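Local coordinates for alanine glyoxylate transaminase (Thermococcus litoralis, PDB 2ZC0), which probably transfers the amino group of alanine to glyoxylate, working as a homodimer with pyridoxal 5'-phosphate as its cofactor, at residues K90-E95 and Y217-Y222; M156-L161 and R197-E202; I181-G184 and V190-S193. All coordinates share one frame; numbering follows the deposited sequence.

The three contacts lie in one fold-type I aminotransferase chain and run outward from the cofactor. Segment 217-222 of contact 1 begins with Tyr-217, whose OH is hydrogen-bonded to PMP O3, and contact 3 starts at Ile-181, whose side chain is about 4 Å from PMP; their centres are 12 Å apart, and they meet where Tyr-217 CB packs 3.5 Å from Thr-183 O. Contact 2 is a helix pair farther out, its centre 12 Å from that of contact 3 and 21 Å from that of contact 1. A probable hydrogen bond of 2.7 Å from Arg-197 NH1 to Met-192 O joins contacts 2 and 3. Contact 3 is nested inside the loop closed by contact 2, and contact 2 inside that closed by contact 1.

Contact 1. Residues K90-E95 and Y217-Y222; sequences KYDHLE and YNFMRY. With PMP (4'-deoxy-4'-aminopyridoxal-5'-phosphate), chain F.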
loop_
_atom_site.group_PDB
_atom_site.type_symbol
_atom_site.label_atom_id
_atom_site.label_comp_id
_atom_site.label_asym_id
_atom_site.label_seq_id
_atom_site.Cartn_x
_atom_site.Cartn_y
_atom_site.Cartn_z
ATOM N N LYS A 90 26.594 11.884 29.181
ATOM C CA LYS A 90 26.804 12.811 30.277
ATOM C C LYS A 90 25.545 13.499 30.781
ATOM O O LYS A 90 25.223 13.422 31.966
ATOM C CB LYS A 90 27.831 13.874 29.876
ATOM C CG LYS A 90 28.140 14.863 30.995
ATOM C CD LYS A 90 29.248 15.824 30.611
ATOM C CE LYS A 90 29.497 16.844 31.712
ATOM N NZ LYS A 90 30.545 17.834 31.309
ATOM N N TYR A 91 24.828 14.159 29.875
ATOM C CA TYR A 91 23.625 14.903 30.237
ATOM C C TYR A 91 22.266 14.234 30.069
ATOM O O TYR A 91 21.247 14.896 30.263
ATOM C CB TYR A 91 23.595 16.230 29.484
ATOM C CG TYR A 91 24.813 17.087 29.702
ATOM C CD1 TYR A 91 25.774 17.232 28.702
ATOM C CD2 TYR A 91 25.006 17.760 30.909
ATOM C CE1 TYR A 91 26.896 18.030 28.894
ATOM C CE2 TYR A 91 26.126 18.560 31.115
ATOM C CZ TYR A 91 27.066 18.691 30.104
ATOM O OH TYR A 91 28.173 19.485 30.295
ATOM N N ASP A 92 22.229 12.954 29.705
ATOM C CA ASP A 92 20.940 12.273 29.537
ATOM C C ASP A 92 20.992 10.792 29.939
ATOM O O ASP A 92 20.125 10.009 29.543
ATOM C CB ASP A 92 20.454 12.415 28.080
ATOM C CG ASP A 92 18.921 12.488 27.962
ATOM O OD1 ASP A 92 18.264 13.009 28.893
ATOM O OD2 ASP A 92 18.370 12.047 26.928
ATOM N N HIS A 93 21.994 10.417 30.736
ATOM C CA HIS A 93 22.159 9.030 31.193
ATOM C C HIS A 93 22.065 7.992 30.084
ATOM O O HIS A 93 21.569 6.884 30.305
ATOM C CB HIS A 93 21.112 8.679 32.254
ATOM C CG HIS A 93 21.459 9.151 33.628
ATOM N ND1 HIS A 93 21.396 10.477 33.997
ATOM C CD2 HIS A 93 21.908 8.476 34.713
ATOM C CE1 HIS A 93 21.792 10.599 35.252
ATOM N NE2 HIS A 93 22.109 9.401 35.709
ATOM N N LEU A 94 22.548 8.326 28.898
ATOM C CA LEU A 94 22.453 7.375 27.811
ATOM C C LEU A 94 23.788 6.854 27.306
ATOM O O LEU A 94 24.616 7.614 26.810
ATOM C CB LEU A 94 21.666 8.003 26.667
ATOM C CG LEU A 94 21.054 7.036 25.657
ATOM C CD1 LEU A 94 20.318 5.906 26.381
ATOM C CD2 LEU A 94 20.114 7.816 24.758
ATOM N N GLU A 95 24.000 5.551 27.450
ATOM C CA GLU A 95 25.228 4.928 26.970
ATOM C C GLU A 95 24.887 4.351 25.594
ATOM O O GLU A 95 24.285 3.285 25.498
ATOM C CB GLU A 95 25.661 3.804 27.919
ATOM C CG GLU A 95 27.014 3.171 27.589
ATOM C CD GLU A 95 28.192 4.073 27.938
ATOM O OE1 GLU A 95 28.255 4.545 29.098
ATOM O OE2 GLU A 95 29.056 4.304 27.058
ATOM N N TYR A 217 12.330 17.415 24.534
ATOM C CA TYR A 217 12.476 18.334 25.660
ATOM C C TYR A 217 13.272 17.811 26.848
ATOM O O TYR A 217 13.174 18.358 27.950
ATOM C CB TYR A 217 11.082 18.790 26.119
ATOM C CG TYR A 217 10.275 19.382 24.985
ATOM C CD1 TYR A 217 9.333 18.611 24.292
ATOM C CD2 TYR A 217 10.545 20.672 24.518
ATOM C CE1 TYR A 217 8.689 19.106 23.153
ATOM C CE2 TYR A 217 9.912 21.177 23.385
ATOM C CZ TYR A 217 8.988 20.386 22.704
ATOM O OH TYR A 217 8.406 20.882 21.560
ATOM N N ASN A 218 14.075 16.776 26.631
ATOM C CA ASN A 218 14.864 16.190 27.710
ATOM C C ASN A 218 15.876 17.145 28.287
ATOM O O ASN A 218 16.352 16.953 29.402
ATOM C CB ASN A 218 15.581 14.931 27.214
ATOM C CG ASN A 218 14.640 13.776 27.068
ATOM O OD1 ASN A 218 13.449 13.979 26.824
ATOM N ND2 ASN A 218 15.148 12.562 27.214
ATOM N N PHE A 219 16.201 18.178 27.522
ATOM C CA PHE A 219 17.170 19.154 27.969
ATOM C C PHE A 219 16.537 20.473 28.393
ATOM O O PHE A 219 17.233 21.459 28.599
ATOM C CB PHE A 219 18.224 19.355 26.879
ATOM C CG PHE A 219 18.897 18.075 26.470
ATOM C CD1 PHE A 219 18.577 17.459 25.263
ATOM C CD2 PHE A 219 19.798 17.447 27.323
ATOM C CE1 PHE A 219 19.143 16.233 24.914
ATOM C CE2 PHE A 219 20.369 16.220 26.985
ATOM C CZ PHE A 219 20.039 15.612 25.777
ATOM N N MET A 220 15.215 20.491 28.515
ATOM C CA MET A 220 14.524 21.691 28.979
ATOM C C MET A 220 13.754 21.330 30.239
ATOM O O MET A 220 12.609 21.744 30.403
ATOM C CB MET A 220 13.533 22.229 27.946
ATOM C CG MET A 220 14.146 22.644 26.628
ATOM S SD MET A 220 13.286 24.072 25.954
ATOM C CE MET A 220 11.646 23.496 25.961
ATOM N N ARG A 221 14.377 20.532 31.104
ATOM C CA ARG A 221 13.761 20.125 32.365
ATOM C C ARG A 221 14.087 21.179 33.412
ATOM O O ARG A 221 15.131 21.829 33.339
ATOM C CB ARG A 221 14.296 18.771 32.836
ATOM C CG ARG A 221 13.244 17.678 32.883
ATOM C CD ARG A 221 13.632 16.579 33.856
ATOM N NE ARG A 221 14.957 16.046 33.558
ATOM C CZ ARG A 221 15.892 15.821 34.472
ATOM N NH1 ARG A 221 17.071 15.335 34.105
ATOM N NH2 ARG A 221 15.648 16.085 35.752
ATOM N N TYR A 222 13.206 21.340 34.393
ATOM C CA TYR A 222 13.432 22.344 35.421
ATOM C C TYR A 222 13.448 21.804 36.848
ATOM O O TYR A 222 14.311 22.179 37.642
ATOM C CB TYR A 222 12.364 23.446 35.311
ATOM C CG TYR A 222 12.174 23.984 33.904
ATOM C CD1 TYR A 222 10.908 24.031 33.317
ATOM C CD2 TYR A 222 13.261 24.422 33.151
ATOM C CE1 TYR A 222 10.731 24.499 32.008
ATOM C CE2 TYR A 222 13.092 24.890 31.850
ATOM C CZ TYR A 222 11.830 24.922 31.288
ATOM O OH TYR A 222 11.688 25.372 29.998
HETATM N N1 PMP F . 8.968 16.113 18.791
HETATM C C2 PMP F . 8.186 16.949 19.510
HETATM C C2A PMP F . 7.375 16.326 20.649
HETATM C C3 PMP F . 8.129 18.339 19.223
HETATM O O3 PMP F . 7.311 19.166 19.981
HETATM C C4 PMP F . 8.921 18.858 18.131
HETATM C C4A PMP F . 8.856 20.367 17.827
HETATM N N4A PMP F . 8.338 20.669 16.493
HETATM C C5 PMP F . 9.793 17.858 17.344
HETATM C C6 PMP F . 9.771 16.494 17.722
HETATM C C5A PMP F . 10.686 18.280 16.162
HETATM O O4P PMP F . 11.483 18.949 16.543
HETATM P P PMP F . 12.536 19.385 15.321
HETATM O O1P PMP F . 14.318 18.742 15.406
HETATM O O2P PMP F . 12.648 21.289 15.434
HETATM O O3P PMP F . 11.928 18.957 13.665
#
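Asp-92, the first residue to leave helical geometry at the end of helix 78-91, faces Asn-218 of a type I turn spanning Tyr-217 to Met-220, with 7.5 Å between the CA atoms of Asp-92 and Asn-218. The turn belongs to the loop that follows strand 210-214 of the large-domain sheet of a fold-type I pyridoxal-phosphate enzyme, and it is closed by the bond from Met-220 N to Tyr-217 O. The two facing side chains meet at about a right angle. Asn-218 ND2 donates to the syn lone pair of Asp-92 OD2 over 3.3 Å, a long bond. Its angle at the hydrogen is 156°, and OD2 lies a little out of the amide plane. The carboxylate and amide planes are turned 66° from each other. With an alanine here in place of Asp-92, the amide of Asn-218 would probably lose this acceptor and be freer to turn. Phe-219 packs on the helix end. With CG anti to its carbonyl carbon (chi1 -56°), its ring approaches obliquely, Phe-219 CE2 coming within 4.0 Å of Asp-92 CB and 3.6 Å of Tyr-91 O. Tyr-91 CB touches the same CE2 atom, whereas the tyrosine ring itself leads away and packs edge-to-face with Phe-296. At the start of the turn the chain enters the cofactor pocket. Tyr-217 OH is hydrogen-bonded to Lys-247 NZ, the lysine that by family precedent carries the internal aldimine, and to PMP O3, which lies at the ring's edge near its plane, 2.6 Å from Tyr-217 OH.

Contact 2. Residues M156-L161 and R197-E202; sequences MRVDLL and RKALLE
Val-158 and Leu-161, on the first turn of helix 158-170, pack against Ala-199 and Leu-200 of helix 194-207, and no hydrogen bond crosses between the two segments. The backbones are nearest at Val-158 and Leu-200, whose CA atoms are 6.1 Å apart. One methyl of the valine does most of the work: with CG1 trans to the backbone nitrogen (chi1 -175°), it extends over the neighbouring helix to within 3.7 Å of Ala-199 CB and 3.8 Å of Leu-200 N. The small alanine lets this branched residue come close to the helix backbone. One turn further on, the two leucines cross obliquely and touch through single methyls, Leu-161 CD1 lying 3.4 Å from Leu-200 CD1, closer than two methyl carbons normally pack. The polar interactions are internal to the segment 156-161. Arg-157, at the N-cap position and the centre of an inverse gamma turn, grips the carboxylate of Asp-159 side-on: Arg-157 NE bonds Asp-159 OD1 at 3.0 Å and Arg-157 NH1 bonds Asp-159 OD2 at 2.8 Å, each by the syn lone pair of the oxygen. Both oxygens are tilted from the guanidinium plane, and the bonds are bent. Leu-160 CD1 lies over one face of the guanidinium group, near the rim, so the salt bridge and the leucine together hold that group in place. Inward, Met-156 and Leu-161 rest on Ile-126 of strand 124-129. Two helices packed side by side against a largely parallel sheet, each leading into one of its strands (175-180 and 210-214), are characteristic of the alpha/beta large domain of fold-type I aminotransferases.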
loop_
_atom_site.group_PDB
_atom_site.type_symbol
_atom_site.label_atom_id
_atom_site.label_comp_id
_atom_site.label_asym_id
_atom_site.label_seq_id
_atom_site.Cartn_x
_atom_site.Cartn_y
_atom_site.Cartn_z
ATOM N N MET A 156 1.386 9.445 30.369
ATOM C CA MET A 156 0.463 8.413 29.907
ATOM C C MET A 156 -0.022 7.535 31.062
ATOM O O MET A 156 0.748 7.192 31.957
ATOM C CB MET A 156 1.141 7.520 28.850
ATOM C CG MET A 156 0.215 6.469 28.248
ATOM S SD MET A 156 0.990 5.233 27.129
ATOM C CE MET A 156 1.717 6.290 25.859
ATOM N N ARG A 157 -1.305 7.181 31.027
ATOM C CA ARG A 157 -1.908 6.307 32.028
ATOM C C ARG A 157 -1.583 4.879 31.583
ATOM O O ARG A 157 -2.374 4.228 30.884
ATOM C CB ARG A 157 -3.432 6.511 32.075
ATOM C CG ARG A 157 -3.898 7.753 32.847
ATOM C CD ARG A 157 -3.684 7.580 34.354
ATOM N NE ARG A 157 -4.422 6.424 34.853
ATOM C CZ ARG A 157 -5.747 6.363 34.920
ATOM N NH1 ARG A 157 -6.338 5.266 35.375
ATOM N NH2 ARG A 157 -6.478 7.408 34.550
ATOM N N VAL A 158 -0.410 4.399 31.987
ATOM C CA VAL A 158 0.049 3.060 31.614
ATOM C C VAL A 158 -0.981 1.950 31.865
ATOM O O VAL A 158 -1.043 0.969 31.115
ATOM C CB VAL A 158 1.381 2.723 32.331
ATOM C CG1 VAL A 158 1.908 1.386 31.853
ATOM C CG2 VAL A 158 2.410 3.823 32.057
ATOM N N ASP A 159 -1.799 2.088 32.903
ATOM C CA ASP A 159 -2.805 1.061 33.166
ATOM C C ASP A 159 -3.839 1.061 32.034
ATOM O O ASP A 159 -4.306 0.006 31.594
ATOM C CB ASP A 159 -3.496 1.307 34.510
ATOM C CG ASP A 159 -4.122 2.676 34.597
ATOM O OD1 ASP A 159 -3.389 3.683 34.501
ATOM O OD2 ASP A 159 -5.355 2.750 34.761
ATOM N N LEU A 160 -4.196 2.249 31.558
ATOM C CA LEU A 160 -5.159 2.347 30.472
ATOM C C LEU A 160 -4.486 1.885 29.173
ATOM O O LEU A 160 -5.150 1.469 28.224
ATOM C CB LEU A 160 -5.676 3.786 30.356
ATOM C CG LEU A 160 -6.581 4.234 31.518
ATOM C CD1 LEU A 160 -6.938 5.704 31.359
ATOM C CD2 LEU A 160 -7.847 3.385 31.561
ATOM N N LEU A 161 -3.158 1.939 29.155
ATOM C CA LEU A 161 -2.387 1.504 27.998
ATOM C C LEU A 161 -2.621 0.008 27.755
ATOM O O LEU A 161 -2.941 -0.404 26.633
ATOM C CB LEU A 161 -0.892 1.746 28.236
ATOM C CG LEU A 161 0.071 1.929 27.054
ATOM C CD1 LEU A 161 1.459 1.482 27.498
ATOM C CD2 LEU A 161 -0.383 1.133 25.829
ATOM N N ARG A 197 7.287 4.785 33.659
ATOM C CA ARG A 197 8.289 4.496 32.653
ATOM C C ARG A 197 8.705 3.030 32.765
ATOM O O ARG A 197 8.910 2.364 31.752
ATOM C CB ARG A 197 9.487 5.433 32.844
ATOM C CG ARG A 197 9.110 6.879 32.583
ATOM C CD ARG A 197 10.047 7.857 33.232
ATOM N NE ARG A 197 11.018 8.421 32.311
ATOM C CZ ARG A 197 11.002 9.678 31.879
ATOM N NH1 ARG A 197 10.051 10.507 32.294
ATOM N NH2 ARG A 197 11.949 10.106 31.034
ATOM N N LYS A 198 8.805 2.510 33.984
ATOM C CA LYS A 198 9.185 1.110 34.140
ATOM C C LYS A 198 8.012 0.203 33.800
ATOM O O LYS A 198 8.197 -0.892 33.257
ATOM C CB LYS A 198 9.670 0.821 35.564
ATOM C CG LYS A 198 11.045 1.406 35.909
ATOM C CD LYS A 198 12.193 0.882 35.007
ATOM C CE LYS A 198 12.429 -0.646 35.073
ATOM N NZ LYS A 198 11.679 -1.450 34.048
ATOM N N ALA A 199 6.806 0.665 34.115
ATOM C CA ALA A 199 5.601 -0.102 33.832
ATOM C C ALA A 199 5.382 -0.171 32.315
ATOM O O ALA A 199 4.936 -1.192 31.789
ATOM C CB ALA A 199 4.402 0.555 34.510
ATOM N N LEU A 200 5.696 0.922 31.621
ATOM C CA LEU A 200 5.568 0.972 30.162
ATOM C C LEU A 200 6.542 -0.045 29.568
ATOM O O LEU A 200 6.170 -0.849 28.714
ATOM C CB LEU A 200 5.878 2.390 29.646
ATOM C CG LEU A 200 6.037 2.598 28.131
ATOM C CD1 LEU A 200 4.845 2.025 27.382
ATOM C CD2 LEU A 200 6.207 4.086 27.834
ATOM N N LEU A 201 7.784 -0.026 30.041
ATOM C CA LEU A 201 8.773 -0.982 29.566
ATOM C C LEU A 201 8.306 -2.421 29.807
ATOM O O LEU A 201 8.522 -3.291 28.967
ATOM C CB LEU A 201 10.116 -0.739 30.256
ATOM C CG LEU A 201 10.824 0.544 29.799
ATOM C CD1 LEU A 201 12.090 0.749 30.613
ATOM C CD2 LEU A 201 11.162 0.447 28.320
ATOM N N GLU A 202 7.659 -2.682 30.940
ATOM C CA GLU A 202 7.178 -4.038 31.210
ATOM C C GLU A 202 6.111 -4.444 30.188
ATOM O O GLU A 202 6.153 -5.538 29.630
ATOM C CB GLU A 202 6.596 -4.142 32.625
ATOM C CG GLU A 202 7.623 -4.127 33.761
ATOM C CD GLU A 202 6.964 -3.980 35.128
ATOM O OE1 GLU A 202 5.977 -4.711 35.394
ATOM O OE2 GLU A 202 7.429 -3.138 35.937
#

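Contact 3. Residues I181-G184 and V190-S193; sequences IPTG and VTMS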
loop_
_atom_site.group_PDB
_atom_site.type_symbol
_atom_site.label_atom_id
_atom_site.label_comp_id
_atom_site.label_asym_id
_atom_site.label_seq_id
_atom_site.Cartn_x
_atom_site.Cartn_y
_atom_site.Cartn_z
ATOM N N ILE A 181 6.190 10.711 24.414
ATOM C CA ILE A 181 7.006 11.892 24.703
ATOM C C ILE A 181 6.998 11.972 26.240
ATOM O O ILE A 181 6.258 12.762 26.832
ATOM C CB ILE A 181 6.342 13.171 24.137
ATOM C CG1 ILE A 181 5.891 12.923 22.687
ATOM C CG2 ILE A 181 7.313 14.349 24.235
ATOM C CD1 ILE A 181 5.036 14.031 22.078
ATOM N N PRO A 182 7.820 11.141 26.905
ATOM C CA PRO A 182 7.908 11.098 28.372
ATOM C C PRO A 182 8.163 12.417 29.106
ATOM O O PRO A 182 7.491 12.709 30.092
ATOM C CB PRO A 182 9.019 10.069 28.619
ATOM C CG PRO A 182 8.935 9.173 27.396
ATOM C CD PRO A 182 8.768 10.186 26.298
ATOM N N THR A 183 9.114 13.216 28.631
ATOM C CA THR A 183 9.436 14.469 29.307
ATOM C C THR A 183 9.010 15.766 28.608
ATOM O O THR A 183 9.336 15.996 27.424
ATOM C CB THR A 183 10.944 14.551 29.597
ATOM O OG1 THR A 183 11.345 13.409 30.361
ATOM C CG2 THR A 183 11.270 15.807 30.383
ATOM N N GLY A 184 8.297 16.606 29.370
ATOM C CA GLY A 184 7.808 17.882 28.875
ATOM C C GLY A 184 7.071 17.737 27.554
ATOM O O GLY A 184 7.416 18.382 26.559
ATOM N N VAL A 190 3.351 17.747 30.345
ATOM C CA VAL A 190 3.517 16.875 31.506
ATOM C C VAL A 190 4.618 15.854 31.228
ATOM O O VAL A 190 4.920 15.570 30.062
ATOM C CB VAL A 190 2.211 16.121 31.806
ATOM C CG1 VAL A 190 1.084 17.114 32.052
ATOM C CG2 VAL A 190 1.857 15.212 30.639
ATOM N N THR A 191 5.212 15.304 32.285
ATOM C CA THR A 191 6.271 14.319 32.117
ATOM C C THR A 191 5.994 13.030 32.865
ATOM O O THR A 191 5.652 13.041 34.050
ATOM C CB THR A 191 7.641 14.827 32.591
ATOM O OG1 THR A 191 7.770 14.601 33.991
ATOM C CG2 THR A 191 7.801 16.290 32.301
ATOM N N MET A 192 6.150 11.920 32.155
ATOM C CA MET A 192 5.928 10.591 32.703
ATOM C C MET A 192 6.809 10.357 33.925
ATOM O O MET A 192 7.975 10.746 33.946
ATOM C CB MET A 192 6.243 9.547 31.635
ATOM C CG MET A 192 5.774 8.163 31.959
ATOM S SD MET A 192 6.224 7.016 30.645
ATOM C CE MET A 192 5.013 7.471 29.432
ATOM N N SER A 193 6.243 9.725 34.945
ATOM C CA SER A 193 6.990 9.438 36.160
ATOM C C SER A 193 7.821 8.175 35.949
ATOM O O SER A 193 7.467 7.317 35.129
ATOM C CB SER A 193 6.027 9.259 37.338
ATOM O OG SER A 193 5.234 8.091 37.197
HETATM O O HOH W 1 4.662 12.944 29.070
#
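Water 1 bridges the two segments at their polar centre, lying 2.8 Å from Ile-181 O and 2.8 Å from Val-190 O, well placed to donate to either, though more acceptors lie within its reach than it has protons. The two carbonyls are themselves 4.5 Å apart, Ile-181 O to Val-190 O, so the water joins backbones that do not bond there directly. Next to it Met-192 N points at Pro-182 O, the one direct backbone hydrogen bond across the contact; at 2.6 Å it is shorter than expected, and the place of that carbonyl oxygen is doubtful. Apolar contacts follow the same register. Pro-182 CB meets Met-192 CB at 4.1 Å, while the methionine chain, its CG trans to the backbone nitrogen (chi1 -167°), runs on to Leu-200 of helix 194-207. Thr-183 and Thr-191 lie side by side and point the same way, touching methyl to methyl with 4.0 Å between Thr-183 CG2 and Thr-191 CG2. Thr-191 CG2 also presses on Gly-184 N at 3.0 Å, a tight approach; Gly-184 has a positive phi (51°), a backbone angle that glycine adopts most easily. Beyond Met-192, Ser-193 takes the N-cap position of helix 194-207, its OG accepting a weak hydrogen bond from Arg-196 N. At the other end Ile-181 packs on Tyr-132 and Asp-214, both of the cofactor pocket. A loop after a parallel strand, its two ends paired so that the intervening Asn-186 reaches and hydrogen-bonds PMP, is characteristic of the cofactor site of fold-type I aminotransferases.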